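Local coordinates for protein Hen1 (Anabaena variabilis, PDB 3JWH) that probably transfers a methyl group from S-adenosylmethionine to the 2'-oxygen of the 3'-terminal nucleotide of RNA, at residues Tyr184-Gln189 with Gln203-Ile208; Val108-Glu113 with Thr139-Glu144; Ile46-Ser51 with Glu84-Ile89; Arg99-Asp104 with Phe128-Pro133. All blocks are in the same frame, centred on the assembly; numbering follows the deposited sequence.

Interaction 1 (Tyr184-Gln189 with Gln203-Ile208); sequences YNVQFQ and QMAVFI
N185 and I208 exchange two backbone hydrogen bonds, N185 N to I208 O at 3.0 Å and I208 N to N185 O at 2.8 Å. Two residues on, Q187 and V206 do the same: V206 N reaches Q187 O at 3.0 Å with an almost straight N-H...O angle of 179°, and Q187 N gives to V206 O. Past the end of strand 184-188, Q189 N still donates to M204 O, at a longer 3.3 Å. The polar backbone atoms of A205 and F207 face the other way, bonding with V138 and V136 of strand 135-141. Strand 202-209 is thus satisfied along both edges, as an inner strand of the seven-stranded methyltransferase sheet should be, while 184-188 is its outermost strand on this side. Between the bonded pairs, V186 sits beside F207. With CG2 anti to the backbone N, V186 lays this methyl over one face of the F207 ring, a CH-pi contact 3.8 Å from the centroid; a branched residue suits the spot because one methyl can cover an aromatic neighbour. A205, with just CB, fits next to the same methyl. The ring of Y184 packs by CD2 on F207 CB, and its OH is hydrogen-bonded to P133 O.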
# COMPACT_ATOMS: atom_id res chain seq x y z
N TYR A 184 4.84 -16.19 -0.64
CA TYR A 184 3.52 -15.58 -0.70
C TYR A 184 2.69 -16.12 -1.86
O TYR A 184 3.23 -16.66 -2.82
CB TYR A 184 3.61 -14.06 -0.90
CG TYR A 184 4.10 -13.29 0.29
CD1 TYR A 184 5.46 -13.23 0.59
CD2 TYR A 184 3.20 -12.66 1.15
CE1 TYR A 184 5.91 -12.56 1.72
CE2 TYR A 184 3.64 -12.00 2.28
CZ TYR A 184 5.00 -11.95 2.56
OH TYR A 184 5.44 -11.28 3.69
N ASN A 185 1.39 -15.95 -1.74
CA ASN A 185 0.45 -16.32 -2.78
C ASN A 185 -0.29 -15.00 -3.02
O ASN A 185 -0.43 -14.17 -2.11
CB ASN A 185 -0.46 -17.45 -2.32
CG ASN A 185 0.27 -18.77 -2.17
OD1 ASN A 185 0.05 -19.51 -1.22
ND2 ASN A 185 1.16 -19.07 -3.11
N VAL A 186 -0.73 -14.77 -4.25
CA VAL A 186 -1.38 -13.52 -4.58
C VAL A 186 -2.79 -13.65 -5.15
O VAL A 186 -3.11 -14.65 -5.80
CB VAL A 186 -0.49 -12.75 -5.59
CG1 VAL A 186 -0.54 -13.45 -6.96
CG2 VAL A 186 -0.91 -11.31 -5.69
N GLN A 187 -3.62 -12.65 -4.89
CA GLN A 187 -4.98 -12.61 -5.40
C GLN A 187 -5.16 -11.22 -6.00
O GLN A 187 -4.75 -10.22 -5.41
CB GLN A 187 -6.00 -12.80 -4.27
CG GLN A 187 -6.32 -14.25 -3.94
CD GLN A 187 -6.89 -15.00 -5.13
OE1 GLN A 187 -7.88 -14.57 -5.73
NE2 GLN A 187 -6.27 -16.13 -5.47
N PHE A 188 -5.74 -11.15 -7.19
CA PHE A 188 -5.96 -9.86 -7.82
C PHE A 188 -7.40 -9.43 -7.61
O PHE A 188 -8.31 -10.25 -7.59
CB PHE A 188 -5.61 -9.94 -9.30
CG PHE A 188 -4.18 -10.30 -9.53
CD1 PHE A 188 -3.16 -9.38 -9.28
CD2 PHE A 188 -3.83 -11.57 -9.97
CE1 PHE A 188 -1.83 -9.73 -9.46
CE2 PHE A 188 -2.51 -11.93 -10.15
CZ PHE A 188 -1.50 -11.01 -9.90
N GLN A 189 -7.59 -8.13 -7.41
CA GLN A 189 -8.91 -7.57 -7.15
C GLN A 189 -8.97 -6.13 -7.64
O GLN A 189 -8.67 -5.21 -6.89
CB GLN A 189 -9.20 -7.59 -5.65
CG GLN A 189 -9.28 -8.98 -5.03
CD GLN A 189 -9.01 -8.98 -3.53
OE1 GLN A 189 -9.50 -8.12 -2.79
NE2 GLN A 189 -8.23 -9.96 -3.07
N GLN A 203 -5.42 -1.39 -10.41
CA GLN A 203 -5.13 -2.80 -10.14
C GLN A 203 -4.67 -2.91 -8.68
O GLN A 203 -3.93 -2.06 -8.18
CB GLN A 203 -4.00 -3.30 -11.03
CG GLN A 203 -3.95 -2.71 -12.41
CD GLN A 203 -2.88 -3.34 -13.25
OE1 GLN A 203 -2.84 -4.55 -13.41
NE2 GLN A 203 -2.00 -2.52 -13.80
N MET A 204 -5.10 -3.97 -8.00
CA MET A 204 -4.71 -4.20 -6.62
C MET A 204 -4.24 -5.63 -6.46
O MET A 204 -4.74 -6.55 -7.11
CB MET A 204 -5.88 -3.91 -5.66
CG MET A 204 -5.57 -4.20 -4.18
SD MET A 204 -6.72 -3.46 -2.98
CE MET A 204 -7.76 -4.81 -2.71
N ALA A 205 -3.23 -5.84 -5.62
CA ALA A 205 -2.73 -7.17 -5.38
C ALA A 205 -2.70 -7.40 -3.88
O ALA A 205 -2.17 -6.58 -3.13
CB ALA A 205 -1.35 -7.34 -5.96
N VAL A 206 -3.33 -8.48 -3.44
CA VAL A 206 -3.35 -8.82 -2.03
C VAL A 206 -2.50 -10.09 -1.89
O VAL A 206 -2.91 -11.16 -2.33
CB VAL A 206 -4.79 -9.08 -1.52
CG1 VAL A 206 -4.75 -9.49 -0.06
CG2 VAL A 206 -5.64 -7.82 -1.68
N PHE A 207 -1.31 -9.94 -1.32
CA PHE A 207 -0.40 -11.06 -1.10
C PHE A 207 -0.63 -11.60 0.30
O PHE A 207 -0.68 -10.84 1.27
CB PHE A 207 1.06 -10.62 -1.20
CG PHE A 207 1.48 -10.19 -2.56
CD1 PHE A 207 2.01 -11.10 -3.46
CD2 PHE A 207 1.44 -8.85 -2.90
CE1 PHE A 207 2.50 -10.68 -4.67
CE2 PHE A 207 1.92 -8.42 -4.11
CZ PHE A 207 2.45 -9.33 -5.00
N ILE A 208 -0.76 -12.91 0.41
CA ILE A 208 -0.94 -13.51 1.72
C ILE A 208 0.21 -14.48 1.96
O ILE A 208 0.52 -15.32 1.10
CB ILE A 208 -2.28 -14.23 1.83
CG1 ILE A 208 -3.42 -13.21 1.74
CG2 ILE A 208 -2.38 -14.99 3.16
CD1 ILE A 208 -4.79 -13.81 1.85

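Interaction 2 (Val108-Glu113 with Thr139-Glu144); sequences VIEVIE and TTPNIE. With SAH (S-adenosyl-L-homocysteine), chain C.
V108 O accepts a hydrogen bond from T139 N at 3.2 Å, the backbone link of two parallel strands. It also accepts one from a water, which donates to T139 O as well and accepts from V111 N. At I109 the side chain lays CG2 against T139 OG1, while its carbonyl O takes a bond from the amino N of S-adenosyl-L-homocysteine at 2.9 Å. E110 leaves the strand: its N donates to T139 O, and its side chain, where a bend at chi2 places CD beside T139 OG1, crosses that of T139 at about a right angle. T139 OG1 donates a hydrogen bond to E110 OE2, on its anti lone pair, at a short 2.6 Å, and R17 forms a salt bridge with the same oxygen. A threonine suits this place, since its hydroxyl meets the carboxylate while its methyl packs on I109 CD1. I112 then crosses T140, CD1 lying 3.6 Å from T140 CB. E113 OE1 accepts a hydrogen bond from T140 OG1, above the carboxylate plane, at 2.9 Å, and E113 OE2 meets P141 CD tip to tip. These are the C-terminal ends of the two parallel strands of a beta-alpha-beta unit in a Rossmann-like methyltransferase, where the loops after the strands line the cofactor pocket.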
# COMPACT_ATOMS: atom_id res chain seq x y z
N VAL A 108 1.27 -0.73 0.08
CA VAL A 108 2.15 -0.01 -0.83
C VAL A 108 1.16 0.52 -1.88
O VAL A 108 0.88 -0.14 -2.89
CB VAL A 108 3.16 -1.00 -1.50
CG1 VAL A 108 4.26 -0.23 -2.16
CG2 VAL A 108 3.70 -1.99 -0.46
N ILE A 109 0.64 1.72 -1.64
CA ILE A 109 -0.37 2.33 -2.49
C ILE A 109 0.15 3.35 -3.49
O ILE A 109 0.65 4.41 -3.12
CB ILE A 109 -1.43 3.02 -1.64
CG1 ILE A 109 -1.82 2.10 -0.49
CG2 ILE A 109 -2.68 3.34 -2.48
CD1 ILE A 109 -2.34 0.73 -0.92
N GLU A 110 0.02 3.01 -4.77
CA GLU A 110 0.48 3.89 -5.83
C GLU A 110 1.94 4.28 -5.58
O GLU A 110 2.31 5.46 -5.63
CB GLU A 110 -0.40 5.15 -5.88
CG GLU A 110 -1.92 4.84 -5.91
CD GLU A 110 -2.36 3.99 -7.12
OE1 GLU A 110 -2.25 4.47 -8.27
OE2 GLU A 110 -2.82 2.85 -6.91
N VAL A 111 2.76 3.27 -5.32
CA VAL A 111 4.17 3.49 -5.06
C VAL A 111 5.09 2.85 -6.09
O VAL A 111 6.02 3.50 -6.55
CB VAL A 111 4.58 2.97 -3.65
CG1 VAL A 111 6.09 2.96 -3.50
CG2 VAL A 111 3.99 3.86 -2.58
N ILE A 112 4.84 1.59 -6.45
CA ILE A 112 5.71 0.88 -7.39
C ILE A 112 6.03 1.56 -8.72
O ILE A 112 7.15 1.45 -9.22
CB ILE A 112 5.18 -0.56 -7.70
CG1 ILE A 112 3.77 -0.51 -8.27
CG2 ILE A 112 5.21 -1.40 -6.44
CD1 ILE A 112 3.23 -1.87 -8.68
N GLU A 113 5.06 2.25 -9.29
CA GLU A 113 5.28 2.93 -10.56
C GLU A 113 6.41 3.98 -10.50
O GLU A 113 7.07 4.24 -11.50
CB GLU A 113 3.98 3.60 -11.02
CG GLU A 113 3.37 4.53 -9.97
CD GLU A 113 2.24 3.88 -9.18
OE1 GLU A 113 2.37 2.70 -8.75
OE2 GLU A 113 1.21 4.57 -8.98
N THR A 139 -1.23 -1.48 -4.84
CA THR A 139 -2.13 -1.02 -5.90
C THR A 139 -1.32 -0.17 -6.85
O THR A 139 -0.41 0.53 -6.44
CB THR A 139 -3.30 -0.15 -5.39
OG1 THR A 139 -2.80 1.13 -5.01
CG2 THR A 139 -3.96 -0.77 -4.21
N THR A 140 -1.67 -0.23 -8.12
CA THR A 140 -0.96 0.57 -9.11
C THR A 140 -1.95 0.94 -10.21
O THR A 140 -2.96 0.26 -10.40
CB THR A 140 0.23 -0.20 -9.68
OG1 THR A 140 1.11 0.71 -10.36
CG2 THR A 140 -0.24 -1.31 -10.63
N PRO A 141 -1.70 2.03 -10.94
CA PRO A 141 -2.64 2.41 -12.00
C PRO A 141 -2.59 1.48 -13.22
O PRO A 141 -1.52 1.05 -13.65
CB PRO A 141 -2.21 3.84 -12.35
CG PRO A 141 -1.46 4.33 -11.12
CD PRO A 141 -0.69 3.08 -10.72
N ASN A 142 -3.77 1.17 -13.77
CA ASN A 142 -3.91 0.33 -14.97
C ASN A 142 -3.74 1.26 -16.18
O ASN A 142 -4.69 1.92 -16.59
CB ASN A 142 -5.32 -0.28 -15.00
CG ASN A 142 -5.61 -1.09 -16.27
OD1 ASN A 142 -4.89 -1.01 -17.25
ND2 ASN A 142 -6.68 -1.86 -16.23
N ILE A 143 -2.53 1.33 -16.74
CA ILE A 143 -2.26 2.20 -17.88
C ILE A 143 -3.09 1.87 -19.13
O ILE A 143 -3.05 2.59 -20.12
CB ILE A 143 -0.78 2.16 -18.29
CG1 ILE A 143 -0.48 3.34 -19.23
CG2 ILE A 143 -0.48 0.86 -19.00
CD1 ILE A 143 0.97 3.44 -19.64
N GLU A 144 -3.81 0.76 -19.09
CA GLU A 144 -4.64 0.38 -20.24
C GLU A 144 -5.99 1.08 -20.16
O GLU A 144 -6.79 1.03 -21.10
CB GLU A 144 -4.84 -1.14 -20.27
CG GLU A 144 -3.64 -1.93 -20.76
CD GLU A 144 -3.85 -3.43 -20.67
OE1 GLU A 144 -3.83 -3.97 -19.54
OE2 GLU A 144 -4.05 -4.07 -21.73
N SAH C . 0.41 6.42 -1.08
CA SAH C . 0.09 7.86 -1.13
CB SAH C . 0.66 8.46 -2.42
CG SAH C . 2.17 8.22 -2.50
SD SAH C . 2.94 8.84 -4.04
C SAH C . -1.42 8.06 -1.11
O SAH C . -1.98 8.16 -2.23
OXT SAH C . -1.98 8.10 0.00
C5' SAH C . 4.54 7.97 -3.87
C4' SAH C . 5.10 8.12 -2.45
O4' SAH C . 6.21 7.22 -2.30
C3' SAH C . 5.64 9.54 -2.24
O3' SAH C . 5.40 9.96 -0.89
C2' SAH C . 7.14 9.33 -2.47
O2' SAH C . 7.87 10.33 -1.76
C1' SAH C . 7.30 7.99 -1.77
N9 SAH C . 8.57 7.32 -2.12
C8 SAH C . 9.07 7.18 -3.35
N7 SAH C . 10.21 6.50 -3.30
C5 SAH C . 10.45 6.20 -2.02
C6 SAH C . 11.47 5.53 -1.36
N6 SAH C . 12.49 5.03 -2.04
N1 SAH C . 11.41 5.41 -0.03
C2 SAH C . 10.39 5.92 0.65
N3 SAH C . 9.41 6.57 0.06
C4 SAH C . 9.41 6.73 -1.27
O HOH W 1 2.33 0.61 -5.52

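Interaction 3 (Ile46-Ser51 with Glu84-Ile89); sequences ILLKDS and ERLQLI
R85, L48 and L86 carry this contact. The guanidinium of R85 reaches over to the C-terminal end of helix 42-49, where NH1 donates to L48 O at 2.8 Å with an N-H...O angle of 168°. The bond is well formed on both sides, for the oxygen lies in the guanidinium plane and the nitrogen sits on a carbonyl lone pair. NH2 adds a weak bond to L47 O at 3.2 Å. A bend at chi3 (60°) puts NE where it can bond F53 O, and Q82 O takes a further bond from NH1, so several backbone carbonyls share one cation. Arginine suits a helix C terminus, whose partial negative charge its positive group would probably offset. An alanine here would probably leave L48 O without its in-plane donor, F53 O without NE and Q82 O without NH1, with the helix end less firmly held to the loop that leads into strand 86-90. L48 supplies the apolar half: its CD2 lies tightly against R85 NH1, and its CG meets L86 CB at 4.1 Å, the two leucine side chains crossing at about a right angle. The contact joins the helix that follows the cofactor-binding G37-G39 loop to an outermost strand: a helix packed beside the edge of the central sheet, as in the Rossmann-like fold.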
# COMPACT_ATOMS: atom_id res chain seq x y z
N ILE A 46 -7.60 7.83 7.26
CA ILE A 46 -8.71 6.89 7.35
C ILE A 46 -8.49 5.78 8.38
O ILE A 46 -9.41 5.38 9.07
CB ILE A 46 -9.00 6.28 5.94
CG1 ILE A 46 -9.65 7.34 5.05
CG2 ILE A 46 -9.93 5.07 6.05
CD1 ILE A 46 -9.62 7.02 3.58
N LEU A 47 -7.26 5.26 8.50
CA LEU A 47 -6.98 4.21 9.47
C LEU A 47 -7.00 4.71 10.92
O LEU A 47 -7.51 4.04 11.82
CB LEU A 47 -5.61 3.57 9.18
CG LEU A 47 -5.36 2.91 7.83
CD1 LEU A 47 -4.00 2.21 7.86
CD2 LEU A 47 -6.47 1.90 7.52
N LEU A 48 -6.42 5.88 11.15
CA LEU A 48 -6.34 6.46 12.48
C LEU A 48 -7.73 6.75 13.05
O LEU A 48 -7.99 6.57 14.24
CB LEU A 48 -5.54 7.77 12.44
CG LEU A 48 -4.44 8.03 13.49
CD1 LEU A 48 -4.40 9.53 13.78
CD2 LEU A 48 -4.67 7.25 14.77
N LYS A 49 -8.62 7.22 12.18
CA LYS A 49 -9.99 7.55 12.57
C LYS A 49 -10.79 6.30 12.91
O LYS A 49 -11.70 6.35 13.71
CB LYS A 49 -10.72 8.29 11.44
CG LYS A 49 -10.22 9.69 11.18
CD LYS A 49 -10.96 10.33 10.00
CE LYS A 49 -10.69 9.57 8.70
NZ LYS A 49 -11.33 10.20 7.52
N ASP A 50 -10.42 5.18 12.29
CA ASP A 50 -11.11 3.91 12.49
C ASP A 50 -10.50 3.07 13.61
O ASP A 50 -9.43 2.49 13.43
CB ASP A 50 -11.07 3.12 11.18
CG ASP A 50 -12.03 1.95 11.17
OD1 ASP A 50 -12.32 1.42 12.26
OD2 ASP A 50 -12.47 1.56 10.07
N SER A 51 -11.20 2.99 14.74
CA SER A 51 -10.71 2.23 15.90
C SER A 51 -10.48 0.73 15.70
O SER A 51 -10.01 0.04 16.62
CB SER A 51 -11.65 2.46 17.09
OG SER A 51 -12.93 1.91 16.84
N GLU A 84 -2.05 7.59 20.27
CA GLU A 84 -0.84 6.79 20.48
C GLU A 84 -0.65 5.64 19.48
O GLU A 84 0.38 4.97 19.47
CB GLU A 84 -0.84 6.20 21.89
CG GLU A 84 -0.51 7.19 23.00
CD GLU A 84 0.84 7.86 22.81
OE1 GLU A 84 1.87 7.15 22.67
OE2 GLU A 84 0.89 9.12 22.81
N ARG A 85 -1.64 5.42 18.63
CA ARG A 85 -1.58 4.37 17.61
C ARG A 85 -0.75 4.80 16.40
O ARG A 85 -0.20 3.96 15.68
CB ARG A 85 -3.01 4.00 17.18
CG ARG A 85 -3.81 3.28 18.25
CD ARG A 85 -5.32 3.52 18.14
NE ARG A 85 -5.91 3.07 16.88
CZ ARG A 85 -6.50 3.88 16.00
NH1 ARG A 85 -6.59 5.18 16.24
NH2 ARG A 85 -7.04 3.38 14.89
N LEU A 86 -0.66 6.10 16.18
CA LEU A 86 0.05 6.69 15.06
C LEU A 86 1.56 6.87 15.22
O LEU A 86 2.05 7.17 16.30
CB LEU A 86 -0.55 8.04 14.71
CG LEU A 86 0.19 8.78 13.60
CD1 LEU A 86 0.00 8.05 12.27
CD2 LEU A 86 -0.31 10.21 13.52
N GLN A 87 2.29 6.71 14.13
CA GLN A 87 3.73 6.87 14.12
C GLN A 87 4.14 7.24 12.70
O GLN A 87 3.72 6.60 11.74
CB GLN A 87 4.39 5.55 14.54
CG GLN A 87 5.80 5.66 15.07
CD GLN A 87 6.47 4.30 15.23
OE1 GLN A 87 5.86 3.35 15.73
NE2 GLN A 87 7.72 4.21 14.81
N LEU A 88 4.95 8.28 12.57
CA LEU A 88 5.46 8.78 11.29
C LEU A 88 6.98 8.60 11.25
O LEU A 88 7.68 9.01 12.16
CB LEU A 88 5.10 10.25 11.13
CG LEU A 88 3.98 10.61 10.15
CD1 LEU A 88 2.83 9.64 10.24
CD2 LEU A 88 3.52 12.00 10.42
N ILE A 89 7.47 7.99 10.19
CA ILE A 89 8.90 7.72 10.06
C ILE A 89 9.48 8.15 8.71
O ILE A 89 8.93 7.81 7.65
CB ILE A 89 9.17 6.22 10.21
CG1 ILE A 89 8.82 5.75 11.61
CG2 ILE A 89 10.62 5.92 9.88
CD1 ILE A 89 8.80 4.24 11.74

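Interaction 4 (Arg99-Asp104 with Phe128-Pro133); sequences RFHGYD and FEFAQP
One face of the F130 ring carries the imidazole of H101, whose NE2 stands 3.2 Å above the plane, displaced toward the rim at CZ. The two rings are oblique, with planes at 45° and centroids 4.3 Å apart. At the edge of the H101 ring, in its plane, lies the backbone F130 O, 3.2 Å from H101 CE1, so one residue meets the imidazole with both ring and carbonyl. CG of F130, anti to the backbone N (chi1 -173°), is carried out toward H101. H101 NE2 also has a weak hydrogen bond with K98 NZ. An alanine in place of F130 would probably leave H101 NE2 without its aromatic cover and the imidazole freer to turn. Next along, the small A131 lets the chain approach closely, its CB 3.5 Å from F100 O and near F100 CB. Q132, just past helix 117-131, has a positive phi, and P133, with no N-H to satisfy, rests its CB 3.6 Å from Y103 O. Strand 105-109 starts just after D104, and strand 135-141 soon after P133. With van der Waals and aromatic contact doing the joining, the fit relies on shape, and the nearby K98 would probably disfavour a second positive charge on the imidazole.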
# COMPACT_ATOMS: atom_id res chain seq x y z
N ARG A 99 12.45 -1.11 12.13
CA ARG A 99 11.14 -0.60 12.53
C ARG A 99 10.01 -1.10 11.60
O ARG A 99 8.83 -0.81 11.84
CB ARG A 99 11.14 0.92 12.56
CG ARG A 99 11.96 1.53 13.69
CD ARG A 99 12.10 3.03 13.50
NE ARG A 99 12.85 3.36 12.29
CZ ARG A 99 13.16 4.60 11.91
NH1 ARG A 99 12.78 5.64 12.64
NH2 ARG A 99 13.83 4.80 10.78
N PHE A 100 10.37 -1.83 10.56
CA PHE A 100 9.40 -2.37 9.60
C PHE A 100 8.90 -3.76 10.03
O PHE A 100 8.06 -4.35 9.35
CB PHE A 100 10.03 -2.51 8.21
CG PHE A 100 10.40 -1.21 7.54
CD1 PHE A 100 10.10 0.01 8.12
CD2 PHE A 100 11.05 -1.24 6.31
CE1 PHE A 100 10.46 1.21 7.49
CE2 PHE A 100 11.41 -0.05 5.66
CZ PHE A 100 11.12 1.17 6.25
N HIS A 101 9.40 -4.28 11.15
CA HIS A 101 9.00 -5.61 11.63
C HIS A 101 7.77 -5.65 12.52
O HIS A 101 7.36 -4.65 13.12
CB HIS A 101 10.13 -6.26 12.46
CG HIS A 101 11.34 -6.64 11.68
ND1 HIS A 101 11.29 -7.48 10.58
CD2 HIS A 101 12.65 -6.35 11.87
CE1 HIS A 101 12.51 -7.69 10.13
NE2 HIS A 101 13.36 -7.02 10.89
N GLY A 102 7.20 -6.85 12.62
CA GLY A 102 6.07 -7.08 13.49
C GLY A 102 4.68 -6.62 13.14
O GLY A 102 3.81 -6.71 14.00
N TYR A 103 4.45 -6.12 11.93
CA TYR A 103 3.11 -5.65 11.53
C TYR A 103 2.27 -6.75 10.89
O TYR A 103 2.78 -7.71 10.31
CB TYR A 103 3.21 -4.47 10.54
CG TYR A 103 3.68 -3.18 11.16
CD1 TYR A 103 2.77 -2.29 11.76
CD2 TYR A 103 5.03 -2.86 11.20
CE1 TYR A 103 3.21 -1.12 12.38
CE2 TYR A 103 5.48 -1.70 11.83
CZ TYR A 103 4.58 -0.84 12.41
OH TYR A 103 5.03 0.32 13.00
N ASP A 104 0.96 -6.61 11.00
CA ASP A 104 0.07 -7.58 10.39
C ASP A 104 0.07 -7.42 8.87
O ASP A 104 0.01 -8.39 8.13
CB ASP A 104 -1.36 -7.40 10.90
CG ASP A 104 -1.48 -7.70 12.36
OD1 ASP A 104 -0.82 -8.65 12.82
OD2 ASP A 104 -2.25 -7.00 13.05
N PHE A 128 9.19 -8.27 1.02
CA PHE A 128 8.80 -9.67 1.04
C PHE A 128 9.77 -10.65 1.70
O PHE A 128 9.44 -11.82 1.86
CB PHE A 128 8.49 -10.13 -0.39
CG PHE A 128 7.32 -9.41 -1.01
CD1 PHE A 128 6.02 -9.66 -0.56
CD2 PHE A 128 7.51 -8.50 -2.05
CE1 PHE A 128 4.93 -9.01 -1.14
CE2 PHE A 128 6.43 -7.85 -2.63
CZ PHE A 128 5.14 -8.10 -2.18
N GLU A 129 10.94 -10.16 2.11
CA GLU A 129 11.95 -11.01 2.73
C GLU A 129 12.28 -10.51 4.14
O GLU A 129 12.10 -11.24 5.12
CB GLU A 129 13.21 -11.02 1.86
CG GLU A 129 14.24 -12.10 2.15
CD GLU A 129 15.40 -12.06 1.16
OE1 GLU A 129 15.20 -12.45 -0.01
OE2 GLU A 129 16.50 -11.61 1.54
N PHE A 130 12.73 -9.26 4.22
CA PHE A 130 13.07 -8.65 5.50
C PHE A 130 11.86 -8.50 6.44
O PHE A 130 11.77 -9.19 7.45
CB PHE A 130 13.72 -7.28 5.24
CG PHE A 130 14.26 -6.63 6.48
CD1 PHE A 130 15.34 -7.20 7.17
CD2 PHE A 130 13.69 -5.47 6.98
CE1 PHE A 130 15.83 -6.61 8.34
CE2 PHE A 130 14.17 -4.87 8.15
CZ PHE A 130 15.25 -5.45 8.83
N ALA A 131 10.95 -7.58 6.12
CA ALA A 131 9.77 -7.37 6.98
C ALA A 131 8.92 -8.63 7.00
O ALA A 131 8.59 -9.16 8.06
CB ALA A 131 8.96 -6.18 6.46
N GLN A 132 8.58 -9.11 5.81
CA GLN A 132 7.79 -10.30 5.63
C GLN A 132 6.49 -10.31 6.43
O GLN A 132 6.24 -11.24 7.18
CB GLN A 132 8.62 -11.54 5.96
CG GLN A 132 8.17 -12.81 5.28
CD GLN A 132 9.23 -13.91 5.33
OE1 GLN A 132 10.43 -13.64 5.26
NE2 GLN A 132 8.79 -15.15 5.41
N PRO A 133 5.64 -9.28 6.27
CA PRO A 133 4.40 -9.32 7.04
C PRO A 133 3.45 -10.40 6.49
O PRO A 133 3.65 -10.93 5.40
CB PRO A 133 3.84 -7.89 6.88
CG PRO A 133 4.39 -7.45 5.55
CD PRO A 133 5.78 -8.02 5.51

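Overall arrangement
From the N terminus, interaction 3 closes the first loop, bringing the end of helix 42-49 to strand 86-90 around strand 55-60 and two helices. Interactions 4 and 2 follow and cross: 99-104 and 108-113 are met, in that order, by 128-133 and 139-144, so the loop before strand 105-109 and the strand's far end are tied to opposite ends of the helix 117-131 and strand 135-141 pair. Interaction 1 comes last, a short closure between the two final strands. Neighbours touch: I89 packs on R99 between interactions 3 and 4, Q203 O probably bonds T140 N between 1 and 2, and F207 packs on F128 between 1 and 4. Interactions 1, 2 and 3 all reach the one central sheet.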